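Long-range contacts in AGR_C_4470p (Agrobacterium tumefaciens str. C58, PDB 2HQV), which is of unknown function but probably takes part in haem utilisation: residues A64-A69 against A131-D136; A51-L56 against W148-A153; S144-F149 against K159-R164. One frame throughout, in Å; residues are numbered along the deposited sequence.

In the fold
From the N terminus, helix 52-56 supplies the first segment of contact 2, and strand 64-68, which follows it, opens contact 1. Contact 1 closes when strand 129-139 pairs with 64-68. Strand 142-151 comes next: its residues 144-149 open contact 3, and residues 148-153, the strand's end and the turn after it, close contact 2. Contact 1 lies within the span of contact 2. Contact 3 starts on the strand where contact 2 finishes, shares Trp148 and Phe149 with it, and closes at 159-164. Contacts 1 and 3 each pair two of four adjoining strands, whose middle pair is joined by backbone bonds such as Thr133 N to Trp148 O, and contact 2 fastens the helix against them.

Contact 1 of 3, residues A64-A69 against A131-D136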
loop_
_atom_site.group_PDB
_atom_site.type_symbol
_atom_site.label_atom_id
_atom_site.label_comp_id
_atom_site.label_asym_id
_atom_site.label_seq_id
_atom_site.Cartn_x
_atom_site.Cartn_y
_atom_site.Cartn_z
ATOM N N ALA A 64 -14.754 -6.979 -16.942
ATOM C CA ALA A 64 -13.310 -6.882 -16.756
ATOM C C ALA A 64 -12.631 -6.878 -18.122
ATOM O O ALA A 64 -12.412 -7.927 -18.723
ATOM C CB ALA A 64 -12.810 -8.054 -15.919
ATOM N N VAL A 65 -12.313 -5.685 -18.614
ATOM C CA VAL A 65 -11.673 -5.531 -19.913
ATOM C C VAL A 65 -10.238 -5.094 -19.678
ATOM O O VAL A 65 -9.999 -4.059 -19.056
ATOM C CB VAL A 65 -12.393 -4.459 -20.765
ATOM C CG1 VAL A 65 -11.729 -4.343 -22.133
ATOM C CG2 VAL A 65 -13.865 -4.815 -20.912
ATOM N N SER A 66 -9.290 -5.884 -20.177
ATOM C CA SER A 66 -7.869 -5.587 -20.006
ATOM C C SER A 66 -7.187 -4.993 -21.234
ATOM O O SER A 66 -7.517 -5.325 -22.373
ATOM C CB SER A 66 -7.111 -6.857 -19.604
ATOM O OG SER A 66 -7.557 -7.360 -18.361
ATOM N N ALA A 67 -6.225 -4.113 -20.979
ATOM C CA ALA A 67 -5.434 -3.483 -22.021
ATOM C C ALA A 67 -4.021 -3.997 -21.772
ATOM O O ALA A 67 -3.694 -4.382 -20.650
ATOM C CB ALA A 67 -5.474 -1.960 -21.876
ATOM N N PRO A 68 -3.169 -4.025 -22.811
ATOM C CA PRO A 68 -1.795 -4.507 -22.626
ATOM C C PRO A 68 -0.954 -3.523 -21.802
ATOM O O PRO A 68 -1.157 -2.307 -21.864
ATOM C CB PRO A 68 -1.295 -4.668 -24.059
ATOM C CG PRO A 68 -2.045 -3.590 -24.800
ATOM C CD PRO A 68 -3.437 -3.702 -24.224
ATOM N N ALA A 69 -0.017 -4.058 -21.028
ATOM C CA ALA A 69 0.847 -3.248 -20.174
ATOM C C ALA A 69 1.512 -2.067 -20.889
ATOM O O ALA A 69 1.778 -1.035 -20.272
ATOM C CB ALA A 69 1.909 -4.133 -19.529
ATOM N N ALA A 131 -0.705 -5.998 -16.828
ATOM C CA ALA A 131 -1.958 -5.693 -17.497
ATOM C C ALA A 131 -2.660 -4.546 -16.787
ATOM O O ALA A 131 -2.332 -4.212 -15.651
ATOM C CB ALA A 131 -2.859 -6.932 -17.499
ATOM N N ILE A 132 -3.615 -3.935 -17.471
ATOM C CA ILE A 132 -4.396 -2.843 -16.906
ATOM C C ILE A 132 -5.833 -3.245 -17.205
ATOM O O ILE A 132 -6.239 -3.293 -18.367
ATOM C CB ILE A 132 -4.050 -1.502 -17.583
ATOM C CG1 ILE A 132 -2.565 -1.189 -17.359
ATOM C CG2 ILE A 132 -4.925 -0.378 -17.005
ATOM C CD1 ILE A 132 -2.037 -0.076 -18.203
ATOM N N THR A 133 -6.588 -3.556 -16.157
ATOM C CA THR A 133 -7.964 -4.017 -16.315
ATOM C C THR A 133 -9.024 -3.038 -15.838
ATOM O O THR A 133 -9.008 -2.599 -14.684
ATOM C CB THR A 133 -8.178 -5.336 -15.555
ATOM O OG1 THR A 133 -7.124 -6.247 -15.889
ATOM C CG2 THR A 133 -9.542 -5.943 -15.912
ATOM N N PHE A 134 -9.953 -2.726 -16.739
ATOM C CA PHE A 134 -11.054 -1.819 -16.448
ATOM C C PHE A 134 -12.183 -2.674 -15.881
ATOM O O PHE A 134 -12.750 -3.514 -16.586
ATOM C CB PHE A 134 -11.509 -1.109 -17.732
ATOM C CG PHE A 134 -10.449 -0.248 -18.350
ATOM C CD1 PHE A 134 -9.378 -0.816 -19.036
ATOM C CD2 PHE A 134 -10.507 1.137 -18.223
ATOM C CE1 PHE A 134 -8.377 -0.020 -19.585
ATOM C CE2 PHE A 134 -9.516 1.949 -18.764
ATOM C CZ PHE A 134 -8.444 1.375 -19.448
ATOM N N VAL A 135 -12.492 -2.462 -14.603
ATOM C CA VAL A 135 -13.524 -3.232 -13.916
ATOM C C VAL A 135 -14.804 -2.415 -13.739
ATOM O O VAL A 135 -14.808 -1.364 -13.106
ATOM C CB VAL A 135 -12.996 -3.711 -12.547
ATOM C CG1 VAL A 135 -14.023 -4.594 -11.852
ATOM C CG2 VAL A 135 -11.681 -4.469 -12.747
ATOM N N ASP A 136 -15.886 -2.921 -14.322
ATOM C CA ASP A 136 -17.188 -2.263 -14.288
ATOM C C ASP A 136 -18.188 -3.301 -13.777
ATOM O O ASP A 136 -18.671 -4.132 -14.542
ATOM C CB ASP A 136 -17.551 -1.813 -15.714
ATOM C CG ASP A 136 -18.911 -1.138 -15.801
ATOM O OD1 ASP A 136 -19.690 -1.201 -14.822
ATOM O OD2 ASP A 136 -19.199 -0.543 -16.867
#
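The hydroxyls of Ser66 and Thr133 both stand beside their own backbone N and anti to the carbonyl carbon (chi1 -62° and -49°), where Ser66 OG and Thr133 OG1 share a hydrogen bond of 2.7 Å. Either could be the donor. The two residues form a non-hydrogen-bonded antiparallel pair with CA atoms 4.0 Å apart, close enough for short hydroxyl side chains to meet. On this same face Ala64 CB rests 3.9 Å from Thr133 CG2. Hydrogen-bonded pairs lie to both sides: Val65 N reaches Phe134 O at 3.0 Å and Phe134 N reaches Val65 O at 2.7 Å, while Ala67 and Ile132 are joined in the same double manner. The Phe134 ring turns its edge to Val65 O, in plane, with CD1 3.3 Å from that oxygen; Ala67 is small enough for its CB to lie by the ring edge, 4.2 Å from Phe134 CE1. The face carrying Val65, Ala67, Ile132 and Phe134 is apolar and is covered by helices. Helix 172-185 lays Leu181, Arg182 and Phe185 on it, and helix 72-79 adds Ile75, while strand 142-151 pairs with the other edge of strand 129-139.

Contact 2 of 3, residues A51-L56 against W148-A153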
loop_
_atom_site.group_PDB
_atom_site.type_symbol
_atom_site.label_atom_id
_atom_site.label_comp_id
_atom_site.label_asym_id
_atom_site.label_seq_id
_atom_site.Cartn_x
_atom_site.Cartn_y
_atom_site.Cartn_z
ATOM N N ALA A 51 -5.527 -16.196 -7.312
ATOM C CA ALA A 51 -5.256 -14.780 -7.516
ATOM C C ALA A 51 -6.414 -13.915 -8.040
ATOM O O ALA A 51 -7.229 -14.360 -8.851
ATOM C CB ALA A 51 -4.060 -14.631 -8.455
ATOM N N PRO A 52 -6.462 -12.649 -7.600
ATOM C CA PRO A 52 -7.493 -11.695 -8.007
ATOM C C PRO A 52 -7.758 -11.698 -9.513
ATOM O O PRO A 52 -8.907 -11.684 -9.943
ATOM C CB PRO A 52 -6.937 -10.368 -7.505
ATOM C CG PRO A 52 -6.279 -10.774 -6.219
ATOM C CD PRO A 52 -5.533 -12.034 -6.633
ATOM N N ALA A 53 -6.697 -11.725 -10.312
ATOM C CA ALA A 53 -6.844 -11.730 -11.768
ATOM C C ALA A 53 -7.633 -12.944 -12.261
ATOM O O ALA A 53 -8.189 -12.938 -13.365
ATOM C CB ALA A 53 -5.472 -11.699 -12.444
ATOM N N GLU A 54 -7.682 -13.989 -11.444
ATOM C CA GLU A 54 -8.406 -15.195 -11.825
ATOM C C GLU A 54 -9.902 -15.041 -11.566
ATOM O O GLU A 54 -10.723 -15.637 -12.261
ATOM C CB GLU A 54 -7.840 -16.404 -11.073
ATOM C CG GLU A 54 -6.377 -16.676 -11.416
ATOM C CD GLU A 54 -5.790 -17.852 -10.656
ATOM O OE1 GLU A 54 -6.337 -18.967 -10.772
ATOM O OE2 GLU A 54 -4.780 -17.659 -9.947
ATOM N N ILE A 55 -10.250 -14.228 -10.574
ATOM C CA ILE A 55 -11.647 -13.978 -10.243
ATOM C C ILE A 55 -12.169 -12.944 -11.254
ATOM O O ILE A 55 -13.338 -12.963 -11.645
ATOM C CB ILE A 55 -11.775 -13.451 -8.787
ATOM C CG1 ILE A 55 -13.183 -13.708 -8.249
ATOM C CG2 ILE A 55 -11.448 -11.965 -8.728
ATOM C CD1 ILE A 55 -14.250 -12.839 -8.848
ATOM N N LEU A 56 -11.278 -12.055 -11.681
ATOM C CA LEU A 56 -11.605 -11.030 -12.664
ATOM C C LEU A 56 -11.940 -11.696 -14.002
ATOM O O LEU A 56 -12.916 -11.339 -14.657
ATOM C CB LEU A 56 -10.414 -10.076 -12.832
ATOM C CG LEU A 56 -10.527 -8.638 -12.302
ATOM C CD1 LEU A 56 -11.053 -8.621 -10.882
ATOM C CD2 LEU A 56 -9.155 -7.969 -12.384
ATOM N N TRP A 148 -7.699 -1.093 -12.791
ATOM C CA TRP A 148 -6.743 -1.890 -12.040
ATOM C C TRP A 148 -5.420 -2.102 -12.774
ATOM O O TRP A 148 -5.392 -2.690 -13.852
ATOM C CB TRP A 148 -7.339 -3.273 -11.747
ATOM C CG TRP A 148 -8.540 -3.285 -10.841
ATOM C CD1 TRP A 148 -9.541 -2.353 -10.777
ATOM C CD2 TRP A 148 -8.890 -4.312 -9.906
ATOM N NE1 TRP A 148 -10.486 -2.737 -9.856
ATOM C CE2 TRP A 148 -10.110 -3.933 -9.305
ATOM C CE3 TRP A 148 -8.283 -5.514 -9.507
ATOM C CZ2 TRP A 148 -10.747 -4.720 -8.339
ATOM C CZ3 TRP A 148 -8.918 -6.297 -8.541
ATOM C CH2 TRP A 148 -10.133 -5.893 -7.966
ATOM N N PHE A 149 -4.326 -1.627 -12.196
ATOM C CA PHE A 149 -3.022 -1.854 -12.798
ATOM C C PHE A 149 -2.539 -3.150 -12.142
ATOM O O PHE A 149 -2.248 -3.179 -10.949
ATOM C CB PHE A 149 -2.085 -0.678 -12.515
ATOM C CG PHE A 149 -2.386 0.533 -13.356
ATOM C CD1 PHE A 149 -3.604 1.193 -13.227
ATOM C CD2 PHE A 149 -1.482 0.972 -14.321
ATOM C CE1 PHE A 149 -3.929 2.273 -14.049
ATOM C CE2 PHE A 149 -1.794 2.052 -15.153
ATOM C CZ PHE A 149 -3.022 2.704 -15.016
HETATM N N MSE A 150 -2.501 -4.224 -12.927
HETATM C CA MSE A 150 -2.109 -5.548 -12.433
HETATM C C MSE A 150 -0.615 -5.842 -12.524
HETATM O O MSE A 150 0.067 -5.362 -13.429
HETATM C CB MSE A 150 -2.834 -6.644 -13.221
HETATM C CG MSE A 150 -4.310 -6.399 -13.489
HETATM SE SE MSE A 150 -5.343 -6.291 -11.873
HETATM C CE MSE A 150 -4.967 -8.049 -11.110
ATOM N N ASN A 151 -0.116 -6.645 -11.587
ATOM C CA ASN A 151 1.287 -7.039 -11.603
ATOM C C ASN A 151 1.374 -8.439 -12.226
ATOM O O ASN A 151 0.354 -9.023 -12.597
ATOM C CB ASN A 151 1.887 -7.050 -10.190
ATOM C CG ASN A 151 1.117 -7.938 -9.225
ATOM O OD1 ASN A 151 0.679 -9.031 -9.580
ATOM N ND2 ASN A 151 0.965 -7.475 -7.990
ATOM N N ALA A 152 2.584 -8.974 -12.340
ATOM C CA ALA A 152 2.778 -10.291 -12.936
ATOM C C ALA A 152 2.159 -11.415 -12.108
ATOM O O ALA A 152 1.881 -12.493 -12.630
ATOM C CB ALA A 152 4.273 -10.557 -13.151
ATOM N N ALA A 153 1.930 -11.160 -10.825
ATOM C CA ALA A 153 1.342 -12.169 -9.950
ATOM C C ALA A 153 -0.192 -12.160 -9.927
ATOM O O ALA A 153 -0.808 -12.831 -9.099
ATOM C CB ALA A 153 1.880 -12.009 -8.543
#
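Leu56 and Ala53 bring helix 52-56 over Trp148 and Met150 of strand 148-151, with the two axes 10.7 Å apart at their closest and their directions 127° from each other. No hydrogen bond crosses between the segments, and apolar side chains make the contact; beside it Ala53 and Gly154 share a backbone hydrogen bond. Leu56 gives the largest share from the helix side. Its CD1 lies over one face of the Trp148 indole, 3.9 Å from CZ3, while CD2 stands above the rim of the same ring, 3.9 Å from CE3. Leucine suits the place because its two methyls can meet two neighbours: CD2 also approaches Met150 SE at 4.2 Å, the two side chains meeting tip to tip. Met150 is a selenomethionine in the crystal, and its chain, bent at chi2 and chi3, sets SE at the edge of the Trp148 ring and brings CE to 3.9 Å from Ala53 CB. A small residue at 53 lets the helix come near that methyl. At the other end of the contact Ala51 CB touches Ala153 O at 3.8 Å, just where the chain turns after the strand.

The helix start is tied back on itself, since Ala51 N donates to Glu54 OE2 at 3.1 Å, meeting it from above the carboxylate plane. In the turn, Gly155 N donates to Asn151 OD1, and Asn151 ND2 bonds Asp93 of the second subunit, which places this corner next to the dimer partner. The whole is a short helix laid across one face of an antiparallel sheet beside a beta-hairpin turn, here within the ChuX/HutX region, with aromatic and apolar strand residues forming the seat for the helix.

Contact 3 of 3, residues S144-F149 against K159-R164; sequences SCSVWF and KIFVRR
Phe161 takes Ser146 CB over the centre of one ring face, a CH-pi contact with CB 3.4 Å from the centroid, while Ser144 OG sits at the ring edge, 3.4 Å from CE1. Serine suits both places, being slim enough to lie against an aromatic ring. Trp148 receives Lys159 on the face opposite Leu56: the lysine, extended beyond CG, runs alongside the indole. Lys159 CE makes a CH-pi contact 3.3 Å from the centroid of the Trp148 six-membered ring; Lys159 NZ, 3.6 Å from it, adds a cation-pi interaction. The indole N-H is also used, for NE1 donates to Ser146 OG at 2.9 Å, only 3° out of the ring plane, which helps fix the ring's rotation. Beneath these groups the strands pair antiparallel: Val147 and Ile160 bond through both N-H and C=O groups, and Val162 N meets Cys145 O at 3.0 Å. Beside this direct bond a water bridges Cys145 N and Val162 O. Val147 and Ile160 turn their branched side chains to Met79 of helix 72-79. Strand 129-139 flanks residues 144-149 on one side of this hairpin, and strand 85-90 flanks strand 156-161 on the other.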
loop_
_atom_site.group_PDB
_atom_site.type_symbol
_atom_site.label_atom_id
_atom_site.label_comp_id
_atom_site.label_asym_id
_atom_site.label_seq_id
_atom_site.Cartn_x
_atom_site.Cartn_y
_atom_site.Cartn_z
ATOM N N SER A 144 -19.848 0.053 -9.892
ATOM C CA SER A 144 -18.541 0.550 -9.500
ATOM C C SER A 144 -17.624 0.477 -10.725
ATOM O O SER A 144 -17.569 -0.544 -11.418
ATOM C CB SER A 144 -17.982 -0.324 -8.372
ATOM O OG SER A 144 -16.607 -0.082 -8.130
ATOM N N CYS A 145 -16.918 1.565 -11.000
ATOM C CA CYS A 145 -16.005 1.612 -12.137
ATOM C C CYS A 145 -14.595 1.982 -11.682
ATOM O O CYS A 145 -14.392 3.005 -11.039
ATOM C CB CYS A 145 -16.506 2.625 -13.165
ATOM S SG CYS A 145 -18.118 2.206 -13.898
ATOM N N SER A 146 -13.621 1.151 -12.031
ATOM C CA SER A 146 -12.242 1.408 -11.629
ATOM C C SER A 146 -11.248 0.848 -12.639
ATOM O O SER A 146 -11.595 0.024 -13.493
ATOM C CB SER A 146 -11.984 0.797 -10.245
ATOM O OG SER A 146 -12.333 -0.580 -10.223
ATOM N N VAL A 147 -10.012 1.322 -12.550
ATOM C CA VAL A 147 -8.953 0.872 -13.436
ATOM C C VAL A 147 -7.882 0.205 -12.572
ATOM O O VAL A 147 -7.250 0.848 -11.727
ATOM C CB VAL A 147 -8.339 2.051 -14.217
ATOM C CG1 VAL A 147 -7.318 1.532 -15.230
ATOM C CG2 VAL A 147 -9.445 2.835 -14.924
ATOM N N TRP A 148 -7.699 -1.093 -12.791
ATOM C CA TRP A 148 -6.743 -1.890 -12.040
ATOM C C TRP A 148 -5.420 -2.102 -12.774
ATOM O O TRP A 148 -5.392 -2.690 -13.852
ATOM C CB TRP A 148 -7.339 -3.273 -11.747
ATOM C CG TRP A 148 -8.540 -3.285 -10.841
ATOM C CD1 TRP A 148 -9.541 -2.353 -10.777
ATOM C CD2 TRP A 148 -8.890 -4.312 -9.906
ATOM N NE1 TRP A 148 -10.486 -2.737 -9.856
ATOM C CE2 TRP A 148 -10.110 -3.933 -9.305
ATOM C CE3 TRP A 148 -8.283 -5.514 -9.507
ATOM C CZ2 TRP A 148 -10.747 -4.720 -8.339
ATOM C CZ3 TRP A 148 -8.918 -6.297 -8.541
ATOM C CH2 TRP A 148 -10.133 -5.893 -7.966
ATOM N N PHE A 149 -4.326 -1.627 -12.196
ATOM C CA PHE A 149 -3.022 -1.854 -12.798
ATOM C C PHE A 149 -2.539 -3.150 -12.142
ATOM O O PHE A 149 -2.248 -3.179 -10.949
ATOM C CB PHE A 149 -2.085 -0.678 -12.515
ATOM C CG PHE A 149 -2.386 0.533 -13.356
ATOM C CD1 PHE A 149 -3.604 1.193 -13.227
ATOM C CD2 PHE A 149 -1.482 0.972 -14.321
ATOM C CE1 PHE A 149 -3.929 2.273 -14.049
ATOM C CE2 PHE A 149 -1.794 2.052 -15.153
ATOM C CZ PHE A 149 -3.022 2.704 -15.016
ATOM N N LYS A 159 -5.432 0.821 -7.652
ATOM C CA LYS A 159 -6.677 0.964 -8.402
ATOM C C LYS A 159 -7.107 2.425 -8.463
ATOM O O LYS A 159 -6.960 3.154 -7.498
ATOM C CB LYS A 159 -7.794 0.168 -7.715
ATOM C CG LYS A 159 -7.503 -1.307 -7.509
ATOM C CD LYS A 159 -8.541 -1.968 -6.600
ATOM C CE LYS A 159 -8.202 -3.447 -6.370
ATOM N NZ LYS A 159 -9.177 -4.138 -5.473
ATOM N N ILE A 160 -7.643 2.849 -9.599
ATOM C CA ILE A 160 -8.126 4.218 -9.739
ATOM C C ILE A 160 -9.643 4.091 -9.901
ATOM O O ILE A 160 -10.121 3.462 -10.847
ATOM C CB ILE A 160 -7.559 4.924 -10.998
ATOM C CG1 ILE A 160 -6.027 4.921 -10.978
ATOM C CG2 ILE A 160 -8.102 6.351 -11.077
ATOM C CD1 ILE A 160 -5.402 5.671 -9.801
ATOM N N PHE A 161 -10.388 4.675 -8.970
ATOM C CA PHE A 161 -11.839 4.622 -9.008
ATOM C C PHE A 161 -12.477 5.902 -9.510
ATOM O O PHE A 161 -11.978 6.997 -9.262
ATOM C CB PHE A 161 -12.395 4.330 -7.611
ATOM C CG PHE A 161 -12.383 2.883 -7.250
ATOM C CD1 PHE A 161 -13.527 2.111 -7.408
ATOM C CD2 PHE A 161 -11.222 2.279 -6.781
ATOM C CE1 PHE A 161 -13.519 0.750 -7.106
ATOM C CE2 PHE A 161 -11.202 0.913 -6.474
ATOM C CZ PHE A 161 -12.356 0.151 -6.639
ATOM N N VAL A 162 -13.587 5.746 -10.227
ATOM C CA VAL A 162 -14.353 6.887 -10.709
ATOM C C VAL A 162 -15.089 7.388 -9.456
ATOM O O VAL A 162 -15.619 6.591 -8.684
ATOM C CB VAL A 162 -15.377 6.445 -11.784
ATOM C CG1 VAL A 162 -16.360 7.569 -12.075
ATOM C CG2 VAL A 162 -14.640 6.064 -13.063
ATOM N N ARG A 163 -15.110 8.697 -9.250
ATOM C CA ARG A 163 -15.764 9.267 -8.075
ATOM C C ARG A 163 -17.279 9.361 -8.185
ATOM O O ARG A 163 -17.851 9.194 -9.258
ATOM C CB ARG A 163 -15.202 10.661 -7.788
ATOM C CG ARG A 163 -13.710 10.682 -7.523
ATOM C CD ARG A 163 -13.356 9.894 -6.276
ATOM N NE ARG A 163 -13.798 10.560 -5.055
ATOM C CZ ARG A 163 -13.366 11.753 -4.665
ATOM N NH1 ARG A 163 -12.481 12.408 -5.403
ATOM N NH2 ARG A 163 -13.807 12.287 -3.532
ATOM N N ARG A 164 -17.914 9.629 -7.046
ATOM C CA ARG A 164 -19.361 9.781 -6.956
ATOM C C ARG A 164 -19.662 11.215 -6.521
ATOM O O ARG A 164 -18.829 11.863 -5.882
ATOM C CB ARG A 164 -19.923 8.799 -5.931
ATOM C CG ARG A 164 -19.801 7.350 -6.350
ATOM C CD ARG A 164 -20.074 6.406 -5.195
ATOM N NE ARG A 164 -19.916 5.011 -5.599
ATOM C CZ ARG A 164 -20.764 4.358 -6.388
ATOM N NH1 ARG A 164 -21.842 4.968 -6.863
ATOM N NH2 ARG A 164 -20.523 3.091 -6.710
HETATM O O HOH W 1 -16.525 3.871 -9.077
#